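PDB 5VPR: cysteine desulfurase from Elizabethkingia anophelis NUHP1, which probably removes sulfur from L-cysteine with the help of pyridoxal 5'-phosphate, giving L-alanine and passing the sulfur to a carrier. Local coordinates for residues V32-A37 with A388-Y393; H313-Y318 with N394-I399. All coordinates share one frame; numbering follows the deposited sequence.

Contact 1 of 2, residues V32-A37 with A388-Y393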
loop_
_atom_site.group_PDB
_atom_site.type_symbol
_atom_site.label_atom_id
_atom_site.label_comp_id
_atom_site.label_asym_id
_atom_site.label_seq_id
_atom_site.Cartn_x
_atom_site.Cartn_y
_atom_site.Cartn_z
ATOM N N VAL A 32 -1.240 19.475 9.425
ATOM C CA VAL A 32 -1.233 18.222 10.170
ATOM C C VAL A 32 -1.737 17.169 9.197
ATOM O O VAL A 32 -2.950 17.000 9.023
ATOM C CB VAL A 32 -2.101 18.277 11.429
ATOM C CG1 VAL A 32 -2.089 16.919 12.140
ATOM C CG2 VAL A 32 -1.630 19.414 12.368
ATOM N N TYR A 33 -0.811 16.475 8.540
ATOM C CA TYR A 33 -1.159 15.603 7.419
ATOM C C TYR A 33 -1.392 14.196 7.953
ATOM O O TYR A 33 -0.438 13.473 8.270
ATOM C CB TYR A 33 -0.067 15.617 6.361
ATOM C CG TYR A 33 -0.483 14.841 5.142
ATOM C CD1 TYR A 33 -1.397 15.384 4.241
ATOM C CD2 TYR A 33 -0.008 13.550 4.911
ATOM C CE1 TYR A 33 -1.813 14.666 3.111
ATOM C CE2 TYR A 33 -0.425 12.809 3.776
ATOM C CZ TYR A 33 -1.331 13.390 2.880
ATOM O OH TYR A 33 -1.772 12.715 1.748
ATOM N N LEU A 34 -2.665 13.807 8.058
ATOM C CA LEU A 34 -3.060 12.482 8.539
ATOM C C LEU A 34 -3.913 11.752 7.506
ATOM O O LEU A 34 -4.890 11.074 7.837
ATOM C CB LEU A 34 -3.803 12.589 9.872
ATOM C CG LEU A 34 -3.047 13.347 10.963
ATOM C CD1 LEU A 34 -3.961 13.625 12.151
ATOM C CD2 LEU A 34 -1.812 12.569 11.393
ATOM N N ASP A 35 -3.554 11.887 6.233
ATOM C CA ASP A 35 -4.229 11.199 5.143
ATOM C C ASP A 35 -3.231 10.323 4.393
ATOM O O ASP A 35 -3.259 10.204 3.161
ATOM C CB ASP A 35 -4.897 12.205 4.208
ATOM C CG ASP A 35 -5.919 11.561 3.287
ATOM O OD1 ASP A 35 -6.458 10.488 3.635
ATOM O OD2 ASP A 35 -6.176 12.131 2.208
ATOM N N ASN A 36 -2.317 9.719 5.149
ATOM C CA ASN A 36 -1.200 9.000 4.544
ATOM C C ASN A 36 -1.638 7.731 3.825
ATOM O O ASN A 36 -0.968 7.316 2.879
ATOM C CB ASN A 36 -0.148 8.705 5.610
ATOM C CG ASN A 36 0.459 9.980 6.135
ATOM O OD1 ASN A 36 1.276 10.606 5.448
ATOM N ND2 ASN A 36 0.020 10.415 7.325
ATOM N N ALA A 37 -2.751 7.115 4.238
ATOM C CA ALA A 37 -3.260 5.952 3.516
ATOM C C ALA A 37 -3.750 6.326 2.127
ATOM O O ALA A 37 -3.855 5.451 1.266
ATOM C CB ALA A 37 -4.396 5.274 4.288
ATOM N N ALA A 388 -8.224 8.837 10.009
ATOM C CA ALA A 388 -6.898 9.400 10.241
ATOM C C ALA A 388 -5.877 8.292 10.031
ATOM O O ALA A 388 -6.065 7.179 10.525
ATOM C CB ALA A 388 -6.779 9.981 11.649
ATOM N N SER A 389 -4.811 8.587 9.290
ATOM C CA SER A 389 -3.820 7.572 8.960
ATOM C C SER A 389 -2.427 8.165 9.099
ATOM O O SER A 389 -2.190 9.323 8.734
ATOM C CB SER A 389 -4.037 6.993 7.535
ATOM O OG SER A 389 -4.177 8.017 6.549
ATOM N N PHE A 390 -1.505 7.351 9.609
ATOM C CA PHE A 390 -0.204 7.812 10.064
ATOM C C PHE A 390 0.921 7.346 9.150
ATOM O O PHE A 390 0.845 6.285 8.513
ATOM C CB PHE A 390 0.043 7.336 11.498
ATOM C CG PHE A 390 -1.032 7.759 12.449
ATOM C CD1 PHE A 390 -1.166 9.093 12.804
ATOM C CD2 PHE A 390 -1.929 6.842 12.963
ATOM C CE1 PHE A 390 -2.163 9.507 13.668
ATOM C CE2 PHE A 390 -2.926 7.249 13.838
ATOM C CZ PHE A 390 -3.043 8.584 14.185
ATOM N N ALA A 391 1.961 8.176 9.082
ATOM C CA ALA A 391 3.236 7.852 8.456
ATOM C C ALA A 391 4.336 8.150 9.469
ATOM O O ALA A 391 4.066 8.564 10.602
ATOM C CB ALA A 391 3.439 8.628 7.144
ATOM N N VAL A 392 5.589 7.956 9.054
ATOM C CA VAL A 392 6.695 7.970 10.010
ATOM C C VAL A 392 6.931 9.359 10.588
ATOM O O VAL A 392 7.456 9.488 11.699
ATOM C CB VAL A 392 7.965 7.420 9.336
ATOM C CG1 VAL A 392 8.464 8.388 8.254
ATOM C CG2 VAL A 392 9.040 7.142 10.375
ATOM N N TYR A 393 6.549 10.418 9.872
ATOM C CA TYR A 393 6.845 11.775 10.308
ATOM C C TYR A 393 5.784 12.353 11.241
ATOM O O TYR A 393 5.966 13.467 11.744
ATOM C CB TYR A 393 7.018 12.695 9.087
ATOM C CG TYR A 393 6.034 12.415 7.973
ATOM C CD1 TYR A 393 6.471 11.929 6.743
ATOM C CD2 TYR A 393 4.668 12.623 8.153
ATOM C CE1 TYR A 393 5.574 11.659 5.710
ATOM C CE2 TYR A 393 3.758 12.360 7.127
ATOM C CZ TYR A 393 4.222 11.871 5.909
ATOM O OH TYR A 393 3.332 11.586 4.890
HETATM O O HOH W 1 -6.724 8.852 6.125
#

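Contact 2 of 2, residues H313-Y318 with N394-I399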
loop_
_atom_site.group_PDB
_atom_site.type_symbol
_atom_site.label_atom_id
_atom_site.label_comp_id
_atom_site.label_asym_id
_atom_site.label_seq_id
_atom_site.Cartn_x
_atom_site.Cartn_y
_atom_site.Cartn_z
ATOM N N HIS A 313 2.971 2.136 15.470
ATOM C CA HIS A 313 2.124 1.435 16.419
ATOM C C HIS A 313 1.868 2.281 17.666
ATOM O O HIS A 313 0.767 2.243 18.231
ATOM C CB HIS A 313 2.762 0.098 16.786
ATOM C CG HIS A 313 2.015 -0.657 17.838
ATOM N ND1 HIS A 313 2.147 -0.385 19.183
ATOM C CD2 HIS A 313 1.127 -1.675 17.744
ATOM C CE1 HIS A 313 1.371 -1.203 19.872
ATOM N NE2 HIS A 313 0.744 -1.998 19.023
ATOM N N ALA A 314 2.859 3.059 18.107
ATOM C CA ALA A 314 2.636 3.911 19.273
ATOM C C ALA A 314 1.721 5.087 18.933
ATOM O O ALA A 314 0.892 5.498 19.756
ATOM C CB ALA A 314 3.972 4.396 19.828
ATOM N N LEU A 315 1.851 5.641 17.723
ATOM C CA LEU A 315 0.935 6.694 17.285
ATOM C C LEU A 315 -0.498 6.188 17.274
ATOM O O LEU A 315 -1.415 6.856 17.764
ATOM C CB LEU A 315 1.329 7.184 15.892
ATOM C CG LEU A 315 2.631 7.970 15.763
ATOM C CD1 LEU A 315 2.921 8.253 14.291
ATOM C CD2 LEU A 315 2.539 9.268 16.546
ATOM N N LEU A 316 -0.695 4.987 16.737
ATOM C CA LEU A 316 -2.028 4.416 16.607
ATOM C C LEU A 316 -2.660 4.184 17.971
ATOM O O LEU A 316 -3.803 4.590 18.217
ATOM C CB LEU A 316 -1.937 3.111 15.814
ATOM C CG LEU A 316 -3.227 2.378 15.452
ATOM C CD1 LEU A 316 -4.038 3.264 14.578
ATOM C CD2 LEU A 316 -2.932 1.077 14.718
ATOM N N GLU A 317 -1.928 3.539 18.880
ATOM C CA GLU A 317 -2.468 3.289 20.214
ATOM C C GLU A 317 -2.821 4.595 20.921
ATOM O O GLU A 317 -3.880 4.704 21.554
ATOM C CB GLU A 317 -1.467 2.482 21.040
ATOM N N TYR A 318 -1.944 5.595 20.824
ATOM C CA TYR A 318 -2.192 6.874 21.483
ATOM C C TYR A 318 -3.423 7.558 20.900
ATOM O O TYR A 318 -4.295 8.029 21.639
ATOM C CB TYR A 318 -0.958 7.768 21.352
ATOM C CG TYR A 318 -1.082 9.112 22.032
ATOM C CD1 TYR A 318 -1.169 10.293 21.293
ATOM C CD2 TYR A 318 -1.109 9.202 23.417
ATOM C CE1 TYR A 318 -1.275 11.530 21.935
ATOM C CE2 TYR A 318 -1.216 10.410 24.049
ATOM C CZ TYR A 318 -1.300 11.569 23.315
ATOM O OH TYR A 318 -1.409 12.764 23.987
ATOM N N ASN A 394 4.690 11.636 11.484
ATOM C CA ASN A 394 3.648 12.164 12.353
ATOM C C ASN A 394 4.066 12.060 13.822
ATOM O O ASN A 394 4.903 11.232 14.200
ATOM C CB ASN A 394 2.332 11.438 12.100
ATOM C CG ASN A 394 1.772 11.732 10.724
ATOM O OD1 ASN A 394 1.395 10.822 9.979
ATOM N ND2 ASN A 394 1.718 13.015 10.375
ATOM N N THR A 395 3.480 12.927 14.654
ATOM C CA THR A 395 3.902 13.084 16.036
ATOM C C THR A 395 2.727 12.939 17.001
ATOM O O THR A 395 1.560 13.094 16.635
ATOM C CB THR A 395 4.559 14.457 16.273
ATOM O OG1 THR A 395 3.556 15.473 16.183
ATOM C CG2 THR A 395 5.642 14.731 15.247
ATOM N N PHE A 396 3.054 12.657 18.263
ATOM C CA PHE A 396 2.021 12.667 19.293
ATOM C C PHE A 396 1.409 14.059 19.444
ATOM O O PHE A 396 0.203 14.192 19.679
ATOM C CB PHE A 396 2.599 12.168 20.618
ATOM C CG PHE A 396 3.130 10.767 20.544
ATOM C CD1 PHE A 396 2.260 9.685 20.513
ATOM C CD2 PHE A 396 4.495 10.527 20.488
ATOM C CE1 PHE A 396 2.741 8.388 20.433
ATOM C CE2 PHE A 396 4.987 9.231 20.403
ATOM C CZ PHE A 396 4.109 8.161 20.377
ATOM N N GLU A 397 2.220 15.110 19.293
ATOM C CA GLU A 397 1.671 16.463 19.344
ATOM C C GLU A 397 0.626 16.672 18.253
ATOM O O GLU A 397 -0.378 17.365 18.468
ATOM C CB GLU A 397 2.791 17.499 19.229
ATOM N N GLU A 398 0.827 16.057 17.084
ATOM C CA GLU A 398 -0.167 16.192 16.023
ATOM C C GLU A 398 -1.456 15.458 16.369
ATOM O O GLU A 398 -2.545 15.917 16.003
ATOM C CB GLU A 398 0.393 15.682 14.698
ATOM C CG GLU A 398 1.400 16.619 14.053
ATOM C CD GLU A 398 1.995 16.031 12.783
ATOM O OE1 GLU A 398 2.019 14.785 12.664
ATOM O OE2 GLU A 398 2.441 16.812 11.910
ATOM N N ILE A 399 -1.358 14.326 17.075
ATOM C CA ILE A 399 -2.563 13.608 17.479
ATOM C C ILE A 399 -3.382 14.433 18.473
ATOM O O ILE A 399 -4.617 14.444 18.418
ATOM C CB ILE A 399 -2.195 12.225 18.042
ATOM C CG1 ILE A 399 -1.663 11.336 16.899
ATOM C CG2 ILE A 399 -3.388 11.612 18.720
ATOM C CD1 ILE A 399 -1.050 10.018 17.358
#

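Contact 1 of 2, residues V32-A37 with A388-Y393
Residues 388-393 run from the end of edge strand 386-389 of a small antiparallel sheet into the loop beyond, and there Ser-389 and Tyr-393 meet Leu-34, Asn-36 and Ala-37 of the turn that follows strand 29-33. The backbones bridge once, by Ser-389 N donating to Leu-34 O at 2.9 Å. Ser-389 is then held at its carbonyl O by the Asn-36 amide and at OG by the backbone N of Ala-37. The carbonyl O accepts from Asn-36 ND2 at 2.8 Å, lying in the plane of that amide, and the same ND2 also donates to Tyr-33 O. Ser-389 OG sits between its own backbone N and carbonyl carbon (chi1 50°), a torsion that turns it toward the backbone of Ala-37, whose N donates to it at 2.9 Å along an almost straight line (178°). A water 2.7 Å from Ser-389 OG is also bonded to Asp-35 OD1, whose salt-bridge partner is Arg-387. In this class-V, fold type I enzyme the contact joins the N-terminal segment to the C-terminal part of what is probably the small domain, with 350 residues between. Farther along, the Tyr-393 hydroxyl and Asn-36 amide come tip to tip, their planes turned 56° apart. The bond from Tyr-393 OH to Asn-36 OD1 is very short, 2.3 Å, and its exact geometry doubtful; the hydroxyl is also bonded to Gln-41 N. Ala-391 wedges its methyl beside this pair, with CB 3.4 Å from Asn-36 CG and 3.5 Å above the plane of the Tyr-393 ring, toward its rim. On the apolar side, Leu-34 CD2 rests 3.8 Å from Phe-390 CD1, and helix 396-413 flanks both side chains through Leu-402 and Ile-399.

Contact 2 of 2, residues H313-Y318 with N394-I399
The Phe-396 ring lies between Ala-314, Leu-315 and Tyr-318, three side chains of helix 305-324 that meet it from different sides. Its edge points at the face of Tyr-318 in an offset edge-to-face pair, planes 88° apart and centroids 5.4 Å apart; the closest atoms are Phe-396 CD1 and Tyr-318 CD1, at 3.6 Å. Over one face of the Phe-396 ring comes Leu-315 CD2, a CH-pi contact 4.1 Å from the centroid and 15° off the normal. At its far tip, Phe-396 CZ touches Ala-314 CB at 3.8 Å. Tyr-318 has CG anti to its backbone N (chi1 -178°), which carries the ring across to helix 396-413; there it slides past Ile-399 in the opposite direction, CG2 of Ile-399 lying 3.6 Å from Tyr-318 CD1, while its hydroxyl bonds Asp-400. Ile-399 CD1 reaches back to Leu-315 O at 3.2 Å. The Leu-315 and Asn-394 side chains cross at about a right angle, with Leu-315 CD1 against Asn-394 CB. The two segments thus meet through apolar packing; the capping bonds lie inside 394-399. Glu-398 OE1 accepts from Asn-394 ND2 and Thr-395 N, which approach from opposite faces of the carboxylate, and Glu-398 N donates to Thr-395 OG1 at 2.9 Å, with Arg-16 pairing with OE2. Thr-395 and Glu-398 thereby form a capping box at the N-terminal start of helix 396-413, packed against helix 305-324.

How the contacts relate
Segment 388-393 of contact 1 runs straight into 394-399 of contact 2, while 32-37 and 313-318 lie far apart in sequence; the contact centres are about 10 Å apart. Asn-394 is the main joint: its ND2 is 3.0 Å from Tyr-33 O, a probable hydrogen bond, and its OD1 accepts from Ala-391 N. Apolar packing continues between them where Phe-390 CE1 lies 3.7 Å from Ile-399 CG1, so the strand-to-turn contact shares one core with the helix pair. Val-392 N hydrogen-bonds Tyr-235 OH, which follows Lys-233, the residue carrying the pyridoxal phosphate, by two positions. The centre of contact 1 is about 13 Å from the centre of the chain. That of contact 2 is about 20 Å from it.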